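PDB 4RK0: LacI family sugar-binding transcriptional regulator from Enterococcus faecalis V583, which probably represses transcription as a LacI-family regulator that binds DNA, its sugar-binding core holding a ribose in the cleft. Local coordinates for residues V12-I17 / A23-G28; R27-V32 / T239-L244; E36-I41 / R247-A252; E58-S63 / F67-S72; V105-Y110 / F234-T239. One frame throughout, in Å; residues are numbered along the deposited sequence.

Interaction 1: residues V12-I17 / A23-G28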
# COMPACT_ATOMS: atom_id res chain seq x y z
N VAL A 12 -3.00 -16.68 -0.80
CA VAL A 12 -3.54 -15.63 0.03
C VAL A 12 -4.47 -14.77 -0.82
O VAL A 12 -4.02 -14.22 -1.81
CB VAL A 12 -2.43 -14.72 0.57
CG1 VAL A 12 -3.07 -13.59 1.38
CG2 VAL A 12 -1.46 -15.55 1.41
N ILE A 13 -5.74 -14.74 -0.43
CA ILE A 13 -6.78 -14.08 -1.18
C ILE A 13 -7.26 -12.89 -0.37
O ILE A 13 -7.90 -13.03 0.67
CB ILE A 13 -8.01 -15.02 -1.41
CG1 ILE A 13 -7.59 -16.41 -1.87
CG2 ILE A 13 -9.00 -14.35 -2.35
CD1 ILE A 13 -6.79 -16.47 -3.13
N VAL A 14 -6.96 -11.69 -0.86
CA VAL A 14 -7.41 -10.47 -0.18
C VAL A 14 -8.19 -9.59 -1.16
O VAL A 14 -8.05 -9.76 -2.36
CB VAL A 14 -6.22 -9.68 0.39
CG1 VAL A 14 -5.53 -10.50 1.46
CG2 VAL A 14 -5.25 -9.33 -0.71
N PRO A 15 -8.97 -8.64 -0.65
CA PRO A 15 -9.75 -7.75 -1.49
C PRO A 15 -8.91 -6.89 -2.40
O PRO A 15 -9.29 -6.68 -3.53
CB PRO A 15 -10.53 -6.91 -0.48
CG PRO A 15 -10.66 -7.78 0.72
CD PRO A 15 -9.36 -8.53 0.77
N ASP A 16 -7.79 -6.37 -1.88
CA ASP A 16 -6.89 -5.54 -2.65
C ASP A 16 -5.54 -5.44 -1.94
O ASP A 16 -5.40 -5.88 -0.80
CB ASP A 16 -7.48 -4.15 -2.90
CG ASP A 16 -7.48 -3.30 -1.66
OD1 ASP A 16 -6.40 -3.11 -1.05
OD2 ASP A 16 -8.56 -2.83 -1.28
N ILE A 17 -4.54 -4.87 -2.61
CA ILE A 17 -3.25 -4.64 -1.97
C ILE A 17 -2.87 -3.16 -1.92
O ILE A 17 -1.82 -2.79 -1.40
CB ILE A 17 -2.12 -5.42 -2.68
CG1 ILE A 17 -2.11 -5.16 -4.20
CG2 ILE A 17 -2.30 -6.90 -2.39
CD1 ILE A 17 -0.79 -5.50 -4.86
N ALA A 23 -1.97 -4.45 2.75
CA ALA A 23 -0.52 -4.59 2.54
C ALA A 23 0.18 -5.01 3.83
O ALA A 23 1.09 -5.84 3.80
CB ALA A 23 0.07 -3.30 1.97
N GLN A 24 -0.24 -4.44 4.96
CA GLN A 24 0.37 -4.77 6.25
C GLN A 24 -0.07 -6.15 6.70
O GLN A 24 0.69 -6.86 7.33
CB GLN A 24 0.01 -3.73 7.29
CG GLN A 24 0.77 -2.43 7.17
CD GLN A 24 2.27 -2.57 7.45
OE1 GLN A 24 2.76 -3.61 7.88
NE2 GLN A 24 3.00 -1.50 7.17
N LEU A 25 -1.30 -6.53 6.38
CA LEU A 25 -1.72 -7.94 6.58
C LEU A 25 -0.77 -8.91 5.88
O LEU A 25 -0.30 -9.94 6.47
CB LEU A 25 -3.17 -8.12 6.11
CG LEU A 25 -3.79 -9.52 6.25
CD1 LEU A 25 -3.94 -9.88 7.71
CD2 LEU A 25 -5.15 -9.52 5.56
N ILE A 26 -0.47 -8.63 4.63
CA ILE A 26 0.43 -9.47 3.87
C ILE A 26 1.84 -9.52 4.51
O ILE A 26 2.39 -10.59 4.67
CB ILE A 26 0.47 -9.08 2.38
CG1 ILE A 26 -0.84 -9.50 1.68
CG2 ILE A 26 1.66 -9.71 1.67
CD1 ILE A 26 -1.17 -8.65 0.49
N ARG A 27 2.42 -8.39 4.88
CA ARG A 27 3.69 -8.42 5.62
C ARG A 27 3.65 -9.30 6.86
O ARG A 27 4.61 -9.99 7.17
CB ARG A 27 4.08 -6.99 6.06
CG ARG A 27 4.49 -6.12 4.92
CD ARG A 27 5.10 -4.82 5.40
NE ARG A 27 6.30 -5.04 6.21
CZ ARG A 27 6.39 -4.90 7.53
NH1 ARG A 27 5.35 -4.54 8.28
NH2 ARG A 27 7.55 -5.13 8.11
N GLY A 28 2.56 -9.20 7.61
CA GLY A 28 2.36 -10.04 8.79
C GLY A 28 2.44 -11.50 8.44
O GLY A 28 3.18 -12.26 9.05
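With chi1 at 52°, Ile17 sets CG1 between its backbone N and carbonyl carbon, and this turns the short branch CG2 to face the helix. Ile26 answers with CG1 beside its own N (chi1 -73°) and an extended second torsion, which carries CD1 out from the helix. The two branches meet at 3.6 Å, Ile17 CG2 against Ile26 CD1, the side chains passing at a slant. The same Ile26 CD1 is approached by Val14 CG2 at 4.3 Å, and Val14 CG1 reaches Leu25 CD2 at 4.2 Å, so the last residue of the strand sits in front of two successive helix side chains. Nearer the start of the helix, Ala23 CB lies 3.9 Å from Ile17 O. Strand 9-14 and helix 20-35 are the first strand and helix of a beta-alpha-beta unit, and the loop between them carries Asn19, a ribose-pocket residue whose N is bonded by Asp16 OD1. Ile26 packs on Leu42 of its own chain and of the second subunit, and Ile17 on Ile26 of the second subunit. Between the two segments the contact is thus made by methyl groups and one carbonyl, buried and without polar pairing; shape and burial of hydrocarbon hold the first helix on its strand.

Interaction 2: residues R27-V32 / T239-L244; sequences RGIESV and TTATLL
Val32 divides its branches between Ala241 and Thr242. Its CB stands 3.7 Å from Ala241 CB, and CG1, anti to the backbone N (chi1 166°), comes equally near at 3.7 Å from the same Ala241 CB. CG1 also passes 3.8 Å from Thr242 OG1. The other branch, CG2, lies beside the backbone N and meets Thr242 OG1 at 3.7 Å, the valine side chain set square across the threonine. That hydroxyl is bonded to Gln238 O, one turn back in its own helix, so towards the valine it is in van der Waals contact alone. Helices 20-35 and 233-249 lie side by side on one face of the mixed sheet in the N-terminal lobe of the periplasmic-binding-protein fold, to which helix 233-249 returns late in the chain; the first lies near strands 9-14 and 39-44, the second over strands 90-93 and 103-107. Their axes here approach to 8.1 Å at a crossing angle of -40°, a closeness that the small Ala241 permits: its CA is 5.3 Å from Ile29 CA. One turn before Val32, Ile29 flanks the same methyl, its CG2 4.2 Å from Ala241 CB and its carbonyl O 4.0 Å away. Ile29 also rests on Leu40 of the sheet. A polar link between the two helices is added by Ser31 OG, hydrogen-bonded to Gln238 NE2. Glu30, which points away from helix 233-249, bonds through OE1 to the backbone N of Asn44 of the second subunit.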
# COMPACT_ATOMS: atom_id res chain seq x y z
N ARG A 27 2.42 -8.39 4.88
CA ARG A 27 3.69 -8.42 5.62
C ARG A 27 3.65 -9.30 6.86
O ARG A 27 4.61 -9.99 7.17
CB ARG A 27 4.08 -6.99 6.06
CG ARG A 27 4.49 -6.12 4.92
CD ARG A 27 5.10 -4.82 5.40
NE ARG A 27 6.30 -5.04 6.21
CZ ARG A 27 6.39 -4.90 7.53
NH1 ARG A 27 5.35 -4.54 8.28
NH2 ARG A 27 7.55 -5.13 8.11
N GLY A 28 2.56 -9.20 7.61
CA GLY A 28 2.36 -10.04 8.79
C GLY A 28 2.44 -11.50 8.44
O GLY A 28 3.18 -12.26 9.05
N ILE A 29 1.71 -11.90 7.41
CA ILE A 29 1.75 -13.29 6.92
C ILE A 29 3.12 -13.67 6.40
O ILE A 29 3.66 -14.75 6.77
CB ILE A 29 0.71 -13.49 5.79
CG1 ILE A 29 -0.71 -13.36 6.32
CG2 ILE A 29 0.92 -14.81 5.04
CD1 ILE A 29 -1.75 -13.11 5.22
N GLU A 30 3.70 -12.81 5.57
CA GLU A 30 5.01 -13.06 4.96
C GLU A 30 6.05 -13.31 6.04
O GLU A 30 6.98 -14.12 5.86
CB GLU A 30 5.49 -11.85 4.14
CG GLU A 30 4.94 -11.68 2.73
CD GLU A 30 5.78 -12.42 1.69
OE1 GLU A 30 6.44 -11.75 0.87
OE2 GLU A 30 5.78 -13.67 1.72
N SER A 31 5.91 -12.60 7.15
CA SER A 31 6.92 -12.68 8.22
C SER A 31 6.98 -14.06 8.82
O SER A 31 8.03 -14.50 9.28
CB SER A 31 6.68 -11.63 9.32
OG SER A 31 5.49 -11.85 10.04
N VAL A 32 5.84 -14.72 8.88
CA VAL A 32 5.75 -16.08 9.42
C VAL A 32 6.18 -17.11 8.39
O VAL A 32 7.04 -17.97 8.67
CB VAL A 32 4.35 -16.33 10.00
CG1 VAL A 32 4.09 -17.81 10.28
CG2 VAL A 32 4.19 -15.53 11.26
N THR A 239 -0.71 -14.08 13.21
CA THR A 239 -1.53 -15.07 13.87
C THR A 239 -2.25 -15.98 12.87
O THR A 239 -2.35 -17.20 13.04
CB THR A 239 -2.58 -14.41 14.77
OG1 THR A 239 -1.98 -13.48 15.68
CG2 THR A 239 -3.33 -15.47 15.58
N THR A 240 -2.76 -15.36 11.81
CA THR A 240 -3.42 -16.09 10.73
C THR A 240 -2.52 -17.13 10.06
O THR A 240 -2.92 -18.27 9.88
CB THR A 240 -4.01 -15.06 9.70
OG1 THR A 240 -5.02 -14.27 10.35
CG2 THR A 240 -4.60 -15.74 8.53
N ALA A 241 -1.29 -16.73 9.72
CA ALA A 241 -0.33 -17.65 9.10
C ALA A 241 0.06 -18.73 10.08
O ALA A 241 0.25 -19.89 9.71
CB ALA A 241 0.91 -16.90 8.64
N THR A 242 0.18 -18.35 11.34
CA THR A 242 0.71 -19.27 12.35
C THR A 242 -0.28 -20.38 12.51
O THR A 242 0.08 -21.55 12.48
CB THR A 242 0.99 -18.57 13.68
OG1 THR A 242 2.03 -17.59 13.47
CG2 THR A 242 1.48 -19.56 14.75
N LEU A 243 -1.55 -20.01 12.66
CA LEU A 243 -2.61 -21.00 12.78
C LEU A 243 -2.76 -21.87 11.57
O LEU A 243 -3.03 -23.06 11.70
CB LEU A 243 -3.92 -20.34 13.13
CG LEU A 243 -4.06 -19.83 14.56
CD1 LEU A 243 -5.47 -19.32 14.72
CD2 LEU A 243 -3.77 -20.90 15.60
N LEU A 244 -2.53 -21.33 10.38
CA LEU A 244 -2.65 -22.15 9.18
C LEU A 244 -1.51 -23.13 9.10
O LEU A 244 -1.72 -24.29 8.78
CB LEU A 244 -2.69 -21.30 7.90
CG LEU A 244 -2.77 -22.04 6.56
CD1 LEU A 244 -4.04 -22.90 6.48
CD2 LEU A 244 -2.76 -21.02 5.43

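Interaction 3: residues E36-I41 / R247-A252; sequences ENFILI and RIHQPA. Unlike the reference sequence in segment 36-41: Ile41 (reference Met).
Glu36 and Phe38 flank Asn37, the C-prime residue of the Schellman motif that ends helix 20-35, and both reach across to the last turn of helix 233-249. Glu36 bends sharply at chi2 (-108°), which sends its carboxylate towards the histidine: OE1 lies in the plane of the His249 ring, at its edge, 3.3 Å from CE1. The carboxylate itself is turned 59° out of the ring plane. Phe38 CZ stands 4.4 Å from His249 NE2, the nitrogen being near the phenyl plane at its edge. Deeper in, Phe38 CE2 touches Ile248 CD1 at 4.2 Å as the two side chains lie alongside, running opposite ways. Phe38 is further packed by Leu33, Ile10 and Leu245, while Ile248 shares Ile10. From Phe38 the chain enters strand 39-44, whose Leu40 and Ile41 pair antiparallel with a strand of the second subunit, so that the sheet continues through the dimer. The interface between the segments therefore grades from a hydrocarbon base to a polar rim. There Glu36 OE1 and His249 NE2 remain 4.2 Å apart, too far for a direct bond, although the carboxylate would probably favour a protonated imidazole slightly.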
# COMPACT_ATOMS: atom_id res chain seq x y z
N GLU A 36 9.67 -20.41 7.57
CA GLU A 36 9.45 -21.84 7.35
C GLU A 36 9.64 -22.24 5.91
O GLU A 36 9.34 -23.37 5.53
CB GLU A 36 8.06 -22.18 7.80
CG GLU A 36 7.78 -21.78 9.24
CD GLU A 36 7.68 -22.97 10.17
OE1 GLU A 36 6.85 -23.87 9.89
OE2 GLU A 36 8.41 -23.00 11.18
N ASN A 37 10.16 -21.30 5.09
CA ASN A 37 10.39 -21.51 3.65
C ASN A 37 9.11 -21.79 2.84
O ASN A 37 9.14 -22.48 1.81
CB ASN A 37 11.46 -22.59 3.39
CG ASN A 37 12.86 -22.12 3.71
OD1 ASN A 37 13.65 -22.87 4.28
ND2 ASN A 37 13.18 -20.87 3.36
N PHE A 38 7.98 -21.23 3.30
CA PHE A 38 6.75 -21.22 2.50
C PHE A 38 6.71 -20.02 1.58
O PHE A 38 7.18 -18.93 1.95
CB PHE A 38 5.52 -21.22 3.41
CG PHE A 38 5.19 -22.58 3.95
CD1 PHE A 38 5.94 -23.12 4.98
CD2 PHE A 38 4.12 -23.33 3.41
CE1 PHE A 38 5.65 -24.38 5.49
CE2 PHE A 38 3.82 -24.59 3.92
CZ PHE A 38 4.59 -25.11 4.96
N ILE A 39 6.18 -20.22 0.38
CA ILE A 39 6.03 -19.13 -0.57
C ILE A 39 4.55 -18.67 -0.64
O ILE A 39 3.63 -19.48 -0.50
CB ILE A 39 6.60 -19.46 -1.97
CG1 ILE A 39 5.88 -20.63 -2.61
CG2 ILE A 39 8.09 -19.79 -1.87
CD1 ILE A 39 6.33 -20.92 -4.03
N LEU A 40 4.35 -17.37 -0.83
CA LEU A 40 3.03 -16.75 -0.78
C LEU A 40 2.54 -16.56 -2.20
O LEU A 40 3.19 -15.89 -2.99
CB LEU A 40 3.12 -15.39 -0.06
CG LEU A 40 1.80 -14.66 0.30
CD1 LEU A 40 2.00 -13.72 1.47
CD2 LEU A 40 1.21 -13.92 -0.89
N ILE A 41 1.44 -17.21 -2.52
CA ILE A 41 0.75 -17.01 -3.80
C ILE A 41 -0.25 -15.88 -3.60
O ILE A 41 -1.14 -16.00 -2.78
CB ILE A 41 -0.03 -18.29 -4.20
CG1 ILE A 41 0.90 -19.50 -4.32
CG2 ILE A 41 -0.82 -18.06 -5.49
CD1 ILE A 41 2.11 -19.29 -5.20
N ARG A 247 -2.13 -26.18 11.13
CA ARG A 247 -3.02 -27.20 10.57
C ARG A 247 -2.28 -27.98 9.48
O ARG A 247 -2.44 -29.19 9.35
CB ARG A 247 -4.33 -26.56 10.07
CG ARG A 247 -5.31 -27.57 9.51
CD ARG A 247 -6.71 -26.94 9.33
NE ARG A 247 -7.25 -26.41 10.59
CZ ARG A 247 -7.77 -27.15 11.58
NH1 ARG A 247 -7.82 -28.47 11.48
NH2 ARG A 247 -8.23 -26.56 12.68
N ILE A 248 -1.45 -27.31 8.73
CA ILE A 248 -0.68 -27.98 7.69
C ILE A 248 0.17 -29.07 8.36
O ILE A 248 0.30 -30.14 7.82
CB ILE A 248 0.16 -26.99 6.86
CG1 ILE A 248 -0.75 -26.24 5.89
CG2 ILE A 248 1.25 -27.71 6.08
CD1 ILE A 248 -0.11 -25.04 5.24
N HIS A 249 0.70 -28.79 9.54
CA HIS A 249 1.60 -29.72 10.20
C HIS A 249 0.85 -30.77 11.03
O HIS A 249 1.38 -31.86 11.22
CB HIS A 249 2.63 -28.98 11.05
CG HIS A 249 3.61 -28.20 10.24
ND1 HIS A 249 4.10 -26.97 10.63
CD2 HIS A 249 4.17 -28.46 9.03
CE1 HIS A 249 4.92 -26.51 9.71
NE2 HIS A 249 4.98 -27.39 8.73
N GLN A 250 -0.35 -30.44 11.52
CA GLN A 250 -1.22 -31.44 12.14
C GLN A 250 -2.69 -31.27 11.67
O GLN A 250 -3.52 -30.59 12.32
CB GLN A 250 -1.05 -31.48 13.65
CG GLN A 250 -1.97 -30.62 14.48
CD GLN A 250 -1.45 -30.43 15.90
OE1 GLN A 250 -0.54 -31.14 16.34
NE2 GLN A 250 -2.02 -29.47 16.63
N PRO A 251 -3.02 -31.92 10.53
CA PRO A 251 -4.29 -31.68 9.84
C PRO A 251 -5.54 -31.85 10.67
O PRO A 251 -6.58 -31.26 10.36
CB PRO A 251 -4.26 -32.71 8.72
CG PRO A 251 -2.81 -32.79 8.35
CD PRO A 251 -2.08 -32.67 9.67
N ALA A 252 -5.47 -32.64 11.72
CA ALA A 252 -6.68 -32.98 12.46
C ALA A 252 -6.90 -32.14 13.70
O ALA A 252 -7.82 -32.43 14.48
CB ALA A 252 -6.65 -34.46 12.83

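Interaction 4: residues E58-S63 / F67-S72; sequences ELIRRS and FVIASS
Ile60 CD1 sits over the centre of the Phe67 ring, 4.0 Å from the centroid and only 5° off the ring normal, a clear CH-pi contact. The isoleucine gets there with CG1 anti to its backbone N (chi1 -156°) and CG2 wedged between N and carbonyl carbon. The same methyl meets Ile69 CD1 at 4.0 Å, the two side chains standing nearly perpendicular. Phe67 keeps CG beside its own N (chi1 -81°), and this throws the ring out from the strand into the type I beta turn of Leu59 to Arg62. Helix 54-59 and this turn form the connection by which the chain, having left strand 39-44, enters strand 66-69 of the same parallel region, beyond strand 9-14. Two turn carbonyls come to the ring edge near its plane: Leu59 O at 3.4 Å from CZ of Phe67, and Arg62 O at 4.1 Å from CE2. Arg62 folds back, its NE bonding Glu58 O at 3.1 Å from well above the carbonyl plane. Its NH1 makes a weak hydrogen bond to Asn37 O of the second subunit. Leu83 of helix 76-86 also packs on Phe67, and Ile74 touches both Ile60 and Ile69.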
# COMPACT_ATOMS: atom_id res chain seq x y z
N GLU A 58 -10.53 -20.42 -10.37
CA GLU A 58 -9.47 -21.29 -10.84
C GLU A 58 -8.31 -21.38 -9.84
O GLU A 58 -7.65 -22.41 -9.71
CB GLU A 58 -8.95 -20.80 -12.19
CG GLU A 58 -8.51 -21.90 -13.14
CD GLU A 58 -8.83 -21.57 -14.58
OE1 GLU A 58 -8.65 -20.39 -14.98
OE2 GLU A 58 -9.26 -22.47 -15.33
N LEU A 59 -8.07 -20.29 -9.12
CA LEU A 59 -7.00 -20.30 -8.13
C LEU A 59 -7.37 -21.19 -6.95
O LEU A 59 -6.57 -22.03 -6.51
CB LEU A 59 -6.64 -18.89 -7.70
CG LEU A 59 -5.47 -18.84 -6.71
CD1 LEU A 59 -4.13 -19.02 -7.40
CD2 LEU A 59 -5.50 -17.52 -5.99
N ILE A 60 -8.59 -21.04 -6.45
CA ILE A 60 -9.01 -21.83 -5.30
C ILE A 60 -8.96 -23.34 -5.62
O ILE A 60 -8.97 -24.13 -4.69
CB ILE A 60 -10.40 -21.37 -4.76
CG1 ILE A 60 -10.59 -21.74 -3.29
CG2 ILE A 60 -11.58 -21.92 -5.57
CD1 ILE A 60 -9.94 -20.77 -2.34
N ARG A 61 -8.84 -23.74 -6.89
CA ARG A 61 -8.76 -25.16 -7.26
C ARG A 61 -7.31 -25.68 -7.48
O ARG A 61 -7.14 -26.82 -7.88
CB ARG A 61 -9.59 -25.42 -8.53
CG ARG A 61 -11.07 -25.26 -8.33
CD ARG A 61 -11.82 -25.29 -9.66
NE ARG A 61 -13.24 -25.59 -9.45
CZ ARG A 61 -14.14 -24.73 -8.98
NH1 ARG A 61 -15.40 -25.13 -8.83
NH2 ARG A 61 -13.81 -23.47 -8.66
N ARG A 62 -6.31 -24.84 -7.27
CA ARG A 62 -4.92 -25.27 -7.38
C ARG A 62 -4.58 -26.11 -6.17
O ARG A 62 -5.16 -25.92 -5.09
CB ARG A 62 -3.95 -24.09 -7.36
CG ARG A 62 -4.19 -23.01 -8.39
CD ARG A 62 -4.36 -23.51 -9.81
NE ARG A 62 -4.67 -22.34 -10.62
CZ ARG A 62 -3.85 -21.76 -11.49
NH1 ARG A 62 -4.25 -20.67 -12.12
NH2 ARG A 62 -2.64 -22.25 -11.76
N SER A 63 -3.60 -27.00 -6.34
CA SER A 63 -3.18 -27.88 -5.25
C SER A 63 -2.02 -27.26 -4.44
O SER A 63 -0.85 -27.63 -4.59
CB SER A 63 -2.84 -29.27 -5.80
OG SER A 63 -3.27 -30.28 -4.89
N PHE A 67 -4.59 -22.21 2.24
CA PHE A 67 -5.18 -20.93 1.80
C PHE A 67 -5.54 -20.02 2.96
O PHE A 67 -6.16 -20.44 3.92
CB PHE A 67 -6.50 -21.14 0.99
CG PHE A 67 -6.29 -21.51 -0.45
CD1 PHE A 67 -5.93 -20.54 -1.37
CD2 PHE A 67 -6.49 -22.82 -0.90
CE1 PHE A 67 -5.75 -20.87 -2.71
CE2 PHE A 67 -6.30 -23.15 -2.23
CZ PHE A 67 -5.92 -22.18 -3.14
N VAL A 68 -5.17 -18.75 2.84
CA VAL A 68 -5.71 -17.71 3.72
C VAL A 68 -6.77 -16.95 2.90
O VAL A 68 -6.43 -16.44 1.83
CB VAL A 68 -4.60 -16.69 4.11
CG1 VAL A 68 -5.17 -15.62 5.02
CG2 VAL A 68 -3.43 -17.40 4.78
N ILE A 69 -7.98 -16.84 3.43
CA ILE A 69 -9.14 -16.29 2.70
C ILE A 69 -9.71 -15.11 3.47
O ILE A 69 -10.32 -15.24 4.51
CB ILE A 69 -10.24 -17.36 2.38
CG1 ILE A 69 -9.62 -18.51 1.58
CG2 ILE A 69 -11.37 -16.68 1.58
CD1 ILE A 69 -10.45 -19.78 1.48
N ALA A 70 -9.45 -13.92 2.94
CA ALA A 70 -9.89 -12.70 3.55
C ALA A 70 -10.99 -12.00 2.71
O ALA A 70 -11.43 -10.93 3.10
CB ALA A 70 -8.70 -11.73 3.71
N SER A 71 -11.38 -12.59 1.58
CA SER A 71 -12.35 -11.98 0.64
C SER A 71 -13.64 -12.78 0.66
O SER A 71 -13.60 -14.00 0.64
CB SER A 71 -11.74 -11.98 -0.79
OG SER A 71 -12.71 -11.76 -1.80
N SER A 72 -14.78 -12.09 0.70
CA SER A 72 -16.12 -12.72 0.65
C SER A 72 -16.51 -13.24 -0.74
O SER A 72 -17.56 -13.86 -0.87
CB SER A 72 -17.19 -11.73 1.11
OG SER A 72 -17.11 -10.57 0.30

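Interaction 5: residues V105-Y110 / F234-T239; sequences VLTDDY and FQLGQT
Thr239, whose CG2 lies 4.3 Å from Val105 CG1, grips the carbonyl of Gln235 twice: its N donates to Gln235 O at 2.9 Å and its OG1 to the same oxygen at 2.7 Å, from opposite faces of the carbonyl plane. Tied down in this way, the hydroxyl is turned back on its own helix and the methyl is left to face the strand. The main apolar meeting is between Val105 and Leu236. With CG anti to the backbone N (chi1 177°), Leu236 extends both methyls to the strand. CD1 presses on Val105 CG1 at 3.4 Å, tighter than usual carbon contact, while the two side chains pass flank to flank, pointing contrary ways. CD2 meets Thr107 CG2 at 4.0 Å, the threonine lying crosswise to the leucine. Residues 105-107 of the strand run nearly antiparallel to helix residues 234-239, at 165°, and straight after the strand the chain passes over to the other lobe of the periplasmic-binding-protein fold, entering helix 109-122 and then strand 127-132 of the second sheet. Asp108 makes that change of direction: it is the centre of an inverse gamma turn, with Asp109 N on Thr107 O at 2.9 Å, and it N-caps the new helix through OD1 to Arg111 N. Thr107 OG1 is hydrogen-bonded to Gln231 OE1, and Asp109 OD1 forms a salt bridge with Arg143 NE; Gln231 and Arg143 both belong to the ribose pocket.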
# COMPACT_ATOMS: atom_id res chain seq x y z
N VAL A 105 -9.52 -15.86 12.25
CA VAL A 105 -9.01 -14.85 13.19
C VAL A 105 -9.74 -13.54 12.92
O VAL A 105 -9.61 -13.00 11.84
CB VAL A 105 -7.51 -14.61 12.99
CG1 VAL A 105 -6.99 -13.77 14.16
CG2 VAL A 105 -6.78 -15.94 12.90
N LEU A 106 -10.52 -13.08 13.90
CA LEU A 106 -11.28 -11.86 13.77
C LEU A 106 -10.59 -10.74 14.55
O LEU A 106 -9.69 -10.99 15.36
CB LEU A 106 -12.68 -12.07 14.34
CG LEU A 106 -13.57 -12.98 13.47
CD1 LEU A 106 -13.21 -14.45 13.62
CD2 LEU A 106 -15.04 -12.73 13.78
N THR A 107 -11.00 -9.50 14.30
CA THR A 107 -10.71 -8.46 15.22
C THR A 107 -12.05 -7.95 15.72
O THR A 107 -13.11 -8.24 15.12
CB THR A 107 -9.86 -7.33 14.62
OG1 THR A 107 -10.64 -6.63 13.65
CG2 THR A 107 -8.63 -7.88 13.96
N ASP A 108 -12.02 -7.20 16.81
CA ASP A 108 -13.25 -6.90 17.49
C ASP A 108 -13.99 -5.68 16.93
O ASP A 108 -14.03 -4.64 17.54
CB ASP A 108 -12.99 -6.72 18.98
CG ASP A 108 -14.26 -6.86 19.82
OD1 ASP A 108 -15.41 -6.71 19.29
OD2 ASP A 108 -14.11 -7.11 21.02
N ASP A 109 -14.63 -5.88 15.78
CA ASP A 109 -15.29 -4.79 15.05
C ASP A 109 -16.40 -4.14 15.84
O ASP A 109 -16.60 -2.93 15.82
CB ASP A 109 -15.85 -5.33 13.71
CG ASP A 109 -14.75 -5.80 12.79
OD1 ASP A 109 -14.02 -4.95 12.22
OD2 ASP A 109 -14.58 -7.01 12.65
N TYR A 110 -17.15 -4.98 16.55
CA TYR A 110 -18.23 -4.48 17.36
C TYR A 110 -17.76 -3.54 18.44
O TYR A 110 -18.33 -2.47 18.64
CB TYR A 110 -18.94 -5.69 18.00
CG TYR A 110 -20.23 -5.34 18.72
CD1 TYR A 110 -21.44 -5.27 18.03
CD2 TYR A 110 -20.26 -5.13 20.08
CE1 TYR A 110 -22.65 -5.00 18.68
CE2 TYR A 110 -21.45 -4.84 20.75
CZ TYR A 110 -22.64 -4.77 20.04
OH TYR A 110 -23.82 -4.48 20.69
N PHE A 234 -0.74 -6.21 11.61
CA PHE A 234 0.49 -6.99 11.45
C PHE A 234 0.33 -8.27 12.22
O PHE A 234 0.57 -9.37 11.69
CB PHE A 234 1.73 -6.23 11.97
CG PHE A 234 3.00 -6.90 11.64
CD1 PHE A 234 3.46 -6.86 10.36
CD2 PHE A 234 3.70 -7.63 12.58
CE1 PHE A 234 4.66 -7.49 10.01
CE2 PHE A 234 4.90 -8.25 12.25
CZ PHE A 234 5.38 -8.18 10.97
N GLN A 235 -0.13 -8.12 13.46
CA GLN A 235 -0.34 -9.26 14.34
C GLN A 235 -1.45 -10.16 13.85
O GLN A 235 -1.39 -11.37 14.05
CB GLN A 235 -0.67 -8.78 15.74
CG GLN A 235 -0.83 -9.91 16.76
CD GLN A 235 -1.43 -9.42 18.06
OE1 GLN A 235 -1.50 -8.22 18.32
NE2 GLN A 235 -1.85 -10.35 18.89
N LEU A 236 -2.49 -9.60 13.24
CA LEU A 236 -3.52 -10.41 12.59
C LEU A 236 -2.92 -11.30 11.50
O LEU A 236 -3.25 -12.49 11.45
CB LEU A 236 -4.60 -9.49 12.00
CG LEU A 236 -5.73 -10.13 11.22
CD1 LEU A 236 -6.47 -11.16 12.05
CD2 LEU A 236 -6.63 -8.99 10.71
N GLY A 237 -2.01 -10.74 10.68
CA GLY A 237 -1.37 -11.50 9.63
C GLY A 237 -0.45 -12.58 10.21
O GLY A 237 -0.42 -13.70 9.72
N GLN A 238 0.31 -12.25 11.24
CA GLN A 238 1.15 -13.26 11.88
C GLN A 238 0.33 -14.42 12.47
O GLN A 238 0.67 -15.61 12.29
CB GLN A 238 2.02 -12.63 12.96
CG GLN A 238 3.12 -11.73 12.39
CD GLN A 238 4.18 -11.46 13.44
OE1 GLN A 238 3.85 -11.16 14.59
NE2 GLN A 238 5.43 -11.60 13.07
N THR A 239 -0.71 -14.08 13.21
CA THR A 239 -1.53 -15.07 13.87
C THR A 239 -2.25 -15.98 12.87
O THR A 239 -2.35 -17.20 13.04
CB THR A 239 -2.58 -14.41 14.77
OG1 THR A 239 -1.98 -13.48 15.68
CG2 THR A 239 -3.33 -15.47 15.58

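How the interactions relate
From the N terminus, interaction 1 closes a short loop, setting helix 20-35 on strand 9-14. Interaction 2 takes up the same helix at Arg27 and Gly28 and closes a loop of about two hundred residues onto helix 233-249. Interaction 3 opens just afterwards and ends farther along helix 233-249, so its segments cross those of interaction 2. Interaction 4, a local turn onto strand 66-69, and interaction 5, which brings strand 103-107 to helix 233-249, are in series and nest inside both long loops. Together they bind one lobe's sheet to helices 20-35 and 233-249; interactions 1 to 4 also touch the second subunit, and interactions 1 and 5 lie nearest the ribose.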